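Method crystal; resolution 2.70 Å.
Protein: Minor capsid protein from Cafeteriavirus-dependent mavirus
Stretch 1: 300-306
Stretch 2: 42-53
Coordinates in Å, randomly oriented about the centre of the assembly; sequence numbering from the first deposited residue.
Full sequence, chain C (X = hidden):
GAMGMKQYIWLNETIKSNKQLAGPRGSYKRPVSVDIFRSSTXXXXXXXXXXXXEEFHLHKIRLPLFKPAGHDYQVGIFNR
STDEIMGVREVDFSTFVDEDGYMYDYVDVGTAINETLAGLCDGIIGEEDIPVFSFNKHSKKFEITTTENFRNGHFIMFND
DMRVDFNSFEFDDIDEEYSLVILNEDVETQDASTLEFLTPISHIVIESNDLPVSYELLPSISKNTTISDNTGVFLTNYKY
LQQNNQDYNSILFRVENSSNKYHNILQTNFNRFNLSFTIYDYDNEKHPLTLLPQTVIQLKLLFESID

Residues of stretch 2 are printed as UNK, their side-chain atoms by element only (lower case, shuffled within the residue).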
ATOM      1  N   LYS C 300       1.027 -18.666  17.493  1.00 49.37           N
ATOM      2  CA  LYS C 300       0.998 -17.876  18.723  1.00 51.12           C
ATOM      3  C   LYS C 300      -0.452 -17.600  19.113  1.00 50.50           C
ATOM      4  O   LYS C 300      -1.218 -17.049  18.322  1.00 50.10           O
ATOM      5  CB  LYS C 300       1.774 -16.571  18.538  1.00 52.97           C
ATOM      6  CG  LYS C 300       2.178 -15.886  19.840  1.00 56.58           C
ATOM      7  CD  LYS C 300       3.302 -14.874  19.620  1.00 58.67           C
ATOM      8  CE  LYS C 300       4.056 -14.532  20.898  1.00 58.87           C
ATOM      9  NZ  LYS C 300       3.688 -13.192  21.425  1.00 60.76           N
ATOM     10  N   LEU C 301      -0.814 -18.012  20.326  1.00 49.76           N
ATOM     11  CA  LEU C 301      -2.164 -17.855  20.851  1.00 50.45           C
ATOM     12  C   LEU C 301      -2.160 -16.852  21.999  1.00 50.10           C
ATOM     13  O   LEU C 301      -1.150 -16.684  22.685  1.00 49.05           O
ATOM     14  CB  LEU C 301      -2.688 -19.200  21.352  1.00 50.74           C
ATOM     15  CG  LEU C 301      -2.669 -20.375  20.376  1.00 51.22           C
ATOM     16  CD1 LEU C 301      -3.039 -21.648  21.108  1.00 52.15           C
ATOM     17  CD2 LEU C 301      -3.622 -20.155  19.213  1.00 52.63           C
ATOM     18  N   LEU C 302      -3.294 -16.188  22.199  1.00 50.30           N
ATOM     19  CA  LEU C 302      -3.470 -15.276  23.327  1.00 50.45           C
ATOM     20  C   LEU C 302      -4.734 -15.631  24.098  1.00 50.51           C
ATOM     21  O   LEU C 302      -5.827 -15.645  23.527  1.00 47.55           O
ATOM     22  CB  LEU C 302      -3.556 -13.826  22.846  1.00 49.37           C
ATOM     23  CG  LEU C 302      -3.948 -12.774  23.893  1.00 49.59           C
ATOM     24  CD1 LEU C 302      -2.944 -12.740  25.041  1.00 49.49           C
ATOM     25  CD2 LEU C 302      -4.085 -11.401  23.255  1.00 49.62           C
ATOM     26  N   PHE C 303      -4.568 -15.918  25.387  1.00 50.81           N
ATOM     27  CA  PHE C 303      -5.690 -16.031  26.311  1.00 50.38           C
ATOM     28  C   PHE C 303      -5.775 -14.710  27.073  1.00 50.61           C
ATOM     29  O   PHE C 303      -4.894 -14.385  27.876  1.00 50.44           O
ATOM     30  CB  PHE C 303      -5.513 -17.233  27.237  1.00 50.67           C
ATOM     31  CG  PHE C 303      -5.485 -18.552  26.506  1.00 51.22           C
ATOM     32  CD1 PHE C 303      -6.668 -19.207  26.176  1.00 50.77           C
ATOM     33  CD2 PHE C 303      -4.273 -19.129  26.124  1.00 50.57           C
ATOM     34  CE1 PHE C 303      -6.645 -20.415  25.493  1.00 51.44           C
ATOM     35  CE2 PHE C 303      -4.242 -20.335  25.438  1.00 50.00           C
ATOM     36  CZ  PHE C 303      -5.429 -20.980  25.122  1.00 51.63           C
ATOM     37  N   GLU C 304      -6.819 -13.943  26.770  1.00 50.06           N
ATOM     38  CA  GLU C 304      -7.033 -12.601  27.314  1.00 51.81           C
ATOM     39  C   GLU C 304      -8.212 -12.628  28.296  1.00 54.51           C
ATOM     40  O   GLU C 304      -9.342 -12.968  27.914  1.00 52.61           O
ATOM     41  CB  GLU C 304      -7.311 -11.629  26.162  1.00 50.94           C
ATOM     42  CG  GLU C 304      -7.437 -10.165  26.557  1.00 51.27           C
ATOM     43  CD  GLU C 304      -7.825  -9.268  25.388  1.00 52.38           C
ATOM     44  OE1 GLU C 304      -7.264  -9.440  24.282  1.00 51.93           O
ATOM     45  OE2 GLU C 304      -8.697  -8.386  25.573  1.00 51.85           O
ATOM     46  N   SER C 305      -7.951 -12.277  29.556  1.00 57.28           N
ATOM     47  CA  SER C 305      -8.978 -12.348  30.601  1.00 59.13           C
ATOM     48  C   SER C 305      -9.940 -11.177  30.501  1.00 63.12           C
ATOM     49  O   SER C 305      -9.594 -10.129  29.954  1.00 62.70           O
ATOM     50  CB  SER C 305      -8.354 -12.407  32.004  1.00 56.71           C
ATOM     51  OG  SER C 305      -7.813 -11.163  32.400  1.00 53.85           O
ATOM     52  N   ILE C 306     -11.145 -11.377  31.036  1.00 70.19           N
ATOM     53  CA  ILE C 306     -12.180 -10.338  31.095  1.00 75.13           C
ATOM     54  C   ILE C 306     -12.408 -10.017  32.576  1.00 78.56           C
ATOM     55  O   ILE C 306     -13.374  -9.355  32.956  1.00 83.10           O
ATOM     56  CB  ILE C 306     -13.513 -10.766  30.422  1.00 79.06           C
ATOM     57  CG1 ILE C 306     -13.285 -11.771  29.278  1.00 81.84           C
ATOM     58  CG2 ILE C 306     -14.259  -9.539  29.899  1.00 79.28           C
ATOM     59  CD1 ILE C 306     -14.561 -12.345  28.687  1.00 82.16           C
ATOM     60  N   UNK C  42      -3.333 -24.287  32.442  1.00 77.86           N
ATOM     61  CA  UNK C  42      -2.914 -23.105  31.684  1.00 76.71           C
ATOM     62  C   UNK C  42      -3.549 -21.818  32.231  1.00 75.55           C
ATOM     63  O   UNK C  42      -2.859 -20.806  32.388  1.00 74.84           O
ATOM     64  c   UNK C  42      -2.509 -24.498  29.612  1.00 75.35           C
ATOM     65  c   UNK C  42      -3.250 -23.279  30.182  1.00 76.01           C
ATOM     66  c   UNK C  42      -3.153 -25.095  28.383  1.00 75.43           C
ATOM     67  c   UNK C  42      -2.872 -22.036  29.382  1.00 76.15           C
ATOM     68  N   UNK C  43      -4.849 -21.879  32.520  1.00 74.96           N
ATOM     69  CA  UNK C  43      -5.647 -20.719  32.956  1.00 73.38           C
ATOM     70  C   UNK C  43      -5.995 -20.752  34.455  1.00 73.47           C
ATOM     71  O   UNK C  43      -5.998 -21.816  35.084  1.00 68.69           O
ATOM     72  c   UNK C  43      -6.793 -20.676  30.614  1.00 68.45           C
ATOM     73  c   UNK C  43      -8.143 -20.888  29.945  1.00 67.86           C
ATOM     74  c   UNK C  43      -6.147 -19.391  30.124  1.00 67.50           C
ATOM     75  c   UNK C  43      -6.941 -20.661  32.139  1.00 70.46           C
ATOM     76  N   UNK C  44      -6.286 -19.576  35.016  1.00 77.11           N
ATOM     77  CA  UNK C  44      -6.798 -19.468  36.392  1.00 82.71           C
ATOM     78  C   UNK C  44      -8.261 -19.922  36.431  1.00 84.11           C
ATOM     79  O   UNK C  44      -9.011 -19.650  35.486  1.00 86.81           O
ATOM     80  o   UNK C  44      -5.134 -16.486  37.767  1.00 89.22           O
ATOM     81  c   UNK C  44      -5.317 -17.489  37.040  1.00 87.40           C
ATOM     82  c   UNK C  44      -6.735 -18.023  36.914  1.00 83.99           C
ATOM     83  o   UNK C  44      -4.389 -18.047  36.414  1.00 89.85           O
ATOM     84  N   UNK C  45      -8.675 -20.611  37.515  1.00 83.03           N
ATOM     85  CA  UNK C  45     -10.092 -20.976  37.645  1.00 81.47           C
ATOM     86  C   UNK C  45     -11.022 -19.807  38.010  1.00 80.15           C
ATOM     87  O   UNK C  45     -12.209 -19.865  37.703  1.00 77.76           O
ATOM     88  c   UNK C  45      -8.872 -21.738  39.556  1.00 83.68           C
ATOM     89  c   UNK C  45      -7.859 -21.162  38.614  1.00 82.30           C
ATOM     90  c   UNK C  45     -10.083 -22.039  38.746  1.00 82.57           C
ATOM     91  N   UNK C  46     -10.488 -18.762  38.642  1.00 82.50           N
ATOM     92  CA  UNK C  46     -11.300 -17.618  39.095  1.00 85.33           C
ATOM     93  C   UNK C  46     -11.691 -16.601  38.011  1.00 85.84           C
ATOM     94  O   UNK C  46     -12.549 -15.751  38.265  1.00 87.85           O
ATOM     95  o   UNK C  46      -9.573 -17.396  42.335  1.00 93.52           O
ATOM     96  o   UNK C  46     -11.182 -18.725  41.675  1.00 87.52           O
ATOM     97  c   UNK C  46     -10.439 -17.732  41.500  1.00 90.61           C
ATOM     98  c   UNK C  46     -10.588 -16.880  40.238  1.00 87.77           C
ATOM     99  N   UNK C  47     -11.077 -16.683  36.826  1.00 84.07           N
ATOM    100  CA  UNK C  47     -11.305 -15.709  35.737  1.00 79.82           C
ATOM    101  C   UNK C  47     -11.997 -16.322  34.516  1.00 77.68           C
ATOM    102  O   UNK C  47     -12.036 -17.543  34.356  1.00 76.58           O
ATOM    103  c   UNK C  47      -9.977 -15.090  35.295  1.00 76.89           C
ATOM    104  c   UNK C  47      -7.803 -14.033  35.960  1.00 75.73           C
ATOM    105  c   UNK C  47      -9.232 -14.333  36.386  1.00 76.87           C
ATOM    106  n   UNK C  47      -6.841 -11.910  36.863  1.00 76.05           N
ATOM    107  c   UNK C  47      -6.977 -13.380  37.059  1.00 75.64           C
ATOM    108  N   UNK C  48     -12.543 -15.448  33.670  1.00 75.56           N
ATOM    109  CA  UNK C  48     -13.065 -15.813  32.346  1.00 76.80           C
ATOM    110  C   UNK C  48     -12.127 -15.298  31.260  1.00 73.42           C
ATOM    111  O   UNK C  48     -11.575 -14.204  31.387  1.00 74.06           O
ATOM    112  c   UNK C  48     -14.454 -15.209  32.126  1.00 78.97           C
ATOM    113  c   UNK C  48     -15.528 -15.884  32.956  1.00 79.40           C
ATOM    114  o   UNK C  48     -15.458 -17.082  33.238  1.00 82.29           O
ATOM    115  n   UNK C  48     -16.541 -15.118  33.337  1.00 79.87           N
ATOM    116  N   UNK C  49     -11.984 -16.072  30.184  1.00 68.62           N
ATOM    117  CA  UNK C  49     -11.016 -15.775  29.124  1.00 65.27           C
ATOM    118  C   UNK C  49     -11.601 -15.762  27.717  1.00 62.63           C
ATOM    119  O   UNK C  49     -12.553 -16.479  27.410  1.00 60.06           O
ATOM    120  o   UNK C  49      -6.702 -16.651  33.836  1.00 64.82           O
ATOM    121  c   UNK C  49      -7.473 -16.679  32.700  1.00 65.28           C
ATOM    122  c   UNK C  49      -9.045 -16.749  30.392  1.00 65.30           C
ATOM    123  c   UNK C  49      -7.841 -16.049  30.417  1.00 65.70           C
ATOM    124  c   UNK C  49      -7.055 -16.011  31.562  1.00 66.10           C
ATOM    125  c   UNK C  49      -9.445 -17.413  31.549  1.00 65.23           C
ATOM    126  c   UNK C  49      -8.669 -17.379  32.700  1.00 66.15           C
ATOM    127  c   UNK C  49      -9.888 -16.797  29.147  1.00 64.85           C
ATOM    128  N   UNK C  50     -10.997 -14.928  26.874  1.00 60.95           N
ATOM    129  CA  UNK C  50     -11.197 -14.954  25.432  1.00 56.63           C
ATOM    130  C   UNK C  50      -9.949 -15.550  24.800  1.00 51.64           C
ATOM    131  O   UNK C  50      -8.860 -15.390  25.333  1.00 50.13           O
ATOM    132  c   UNK C  50     -13.916 -13.395  25.093  1.00 57.47           C
ATOM    133  c   UNK C  50     -12.588 -12.751  25.469  1.00 58.00           C
ATOM    134  c   UNK C  50     -12.530 -11.317  24.966  1.00 59.04           C
ATOM    135  c   UNK C  50     -11.408 -13.539  24.901  1.00 57.30           C
ATOM    136  N   UNK C  51     -10.122 -16.233  23.674  1.00 50.14           N
ATOM    137  CA  UNK C  51      -9.018 -16.767  22.875  1.00 50.50           C
ATOM    138  C   UNK C  51      -8.946 -16.053  21.525  1.00 51.10           C
ATOM    139  O   UNK C  51      -9.955 -15.949  20.814  1.00 48.96           O
ATOM    140  c   UNK C  51      -6.853 -18.938  22.038  1.00 51.90           C
ATOM    141  c   UNK C  51      -8.305 -18.932  21.585  1.00 51.25           C
ATOM    142  c   UNK C  51      -8.782 -20.345  21.337  1.00 51.78           C
ATOM    143  c   UNK C  51      -9.211 -18.262  22.628  1.00 51.72           C
ATOM    144  N   UNK C  52      -7.743 -15.605  21.169  1.00 51.11           N
ATOM    145  CA  UNK C  52      -7.461 -15.056  19.837  1.00 51.28           C
ATOM    146  C   UNK C  52      -6.123 -15.584  19.319  1.00 50.24           C
ATOM    147  O   UNK C  52      -5.141 -15.662  20.068  1.00 50.41           O
ATOM    148  c   UNK C  52      -6.480 -12.893  20.776  1.00 54.29           C
ATOM    149  c   UNK C  52      -7.262 -12.965  18.409  1.00 53.38           C
ATOM    150  c   UNK C  52      -7.775 -11.550  18.232  1.00 54.74           C
ATOM    151  c   UNK C  52      -7.498 -13.506  19.820  1.00 52.76           C
ATOM    152  N   UNK C  53      -6.110 -15.971  18.042  1.00 48.90           N
ATOM    153  CA  UNK C  53      -4.897 -16.400  17.359  1.00 47.27           C
ATOM    154  C   UNK C  53      -4.176 -15.134  16.904  1.00 46.83           C
ATOM    155  O   UNK C  53      -4.586 -14.500  15.932  1.00 46.11           O
ATOM    156  c   UNK C  53      -3.950 -17.746  15.414  1.00 47.16           C
ATOM    157  c   UNK C  53      -5.219 -17.324  16.160  1.00 47.75           C
ATOM    158  c   UNK C  53      -5.980 -18.555  16.642  1.00 47.99           C
TER

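Position 42 carries four carbons, forked at the first, with one arm two carbons long; its CA-to-CB bond points toward stretch 1, but no atom makes close contact there. This branching defines Ile42. Position 43 also has four carbons, but the fork comes at the second, and one of its terminal carbons meets CB of Phe303; it is Leu43, with CD2 3.7 Å from CB of Phe303.

At position 44 two carbons end in two oxygens, the mark of a short acid, and the side chain is out of reach of stretch 1: Asp44. Three carbons at position 45 close a ring onto the backbone nitrogen, so the residue is Pro45, exposed and far from the strand. Position 46 again shows two carbons, the second bearing two oxygens, and is also out of reach; it is Asp46. These three residues form a loop that swings away before the chain returns.

Position 47 has four carbons in a row ending in nitrogen, and the aliphatic part of this unbranched chain reaches back to CB of Ser305. It is Lys47, with CD 4.3 Å from CB of Ser305. Position 48 has two carbons, the second bearing one oxygen and one nitrogen, and its main contribution is from the backbone, where its O accepts a hydrogen bond from N of Ile306. The side chain fits the amide Asn48, and the bond from Ile306 N to Asn48 O measures 2.9 Å.

At position 49 one carbon leads to a six-carbon ring bearing an oxygen, and the ring runs past CB of Ser305. This can only be Tyr49, with CE2 3.9 Å from CB of Ser305, while its hydroxyl oxygen accepts a hydrogen bond from the backbone of Asp44 (Asp44 N to Tyr49 OH, 3.2 Å), tying the loop to the start of the strand.

Position 50 holds four carbons forked at the second and approaches the last residue of stretch 1. This is Leu50, whose CG lies 3.8 Å from CD1 of Ile306. Position 51 has the same fork, but its side chain lies on the other face of the sheet, beside an aromatic ring: Leu51 places CD1 over one face of the Phe303 ring, 4.1 Å from the centroid, in a CH-pi contact. Position 52 has four carbons forked at the first, one arm longer, and a terminal carbon meets CB of Leu302; it is Ile52, with CG2 3.7 Å from CB of Leu302. Position 53, one carbon carrying two more, brings a terminal carbon to CD2 of Leu301; it is Val53, with CG2 3.8 Å from CD2 of Leu301.

Residues 300-305 and 49-53 pair as antiparallel strands, though nearly 250 residues separate them in sequence. Leu302 with Ile52 and Glu304 with Leu50 are the hydrogen-bonded pairs, each exchanging two backbone bonds; Leu50 N to Glu304 O, at 2.8 Å, is almost straight. The alternation sends Leu301, Phe303 and Ser305 to the same face as Val53, Leu51 and Tyr49, where Phe303 is packed among Leu43, Tyr49 and Leu51. The backbone ladder and the apolar packing occur together, and the two stretches bury 795 Å², both sides summed.

Stretch 2, residues 42-53: ILDPDKNYLLIV
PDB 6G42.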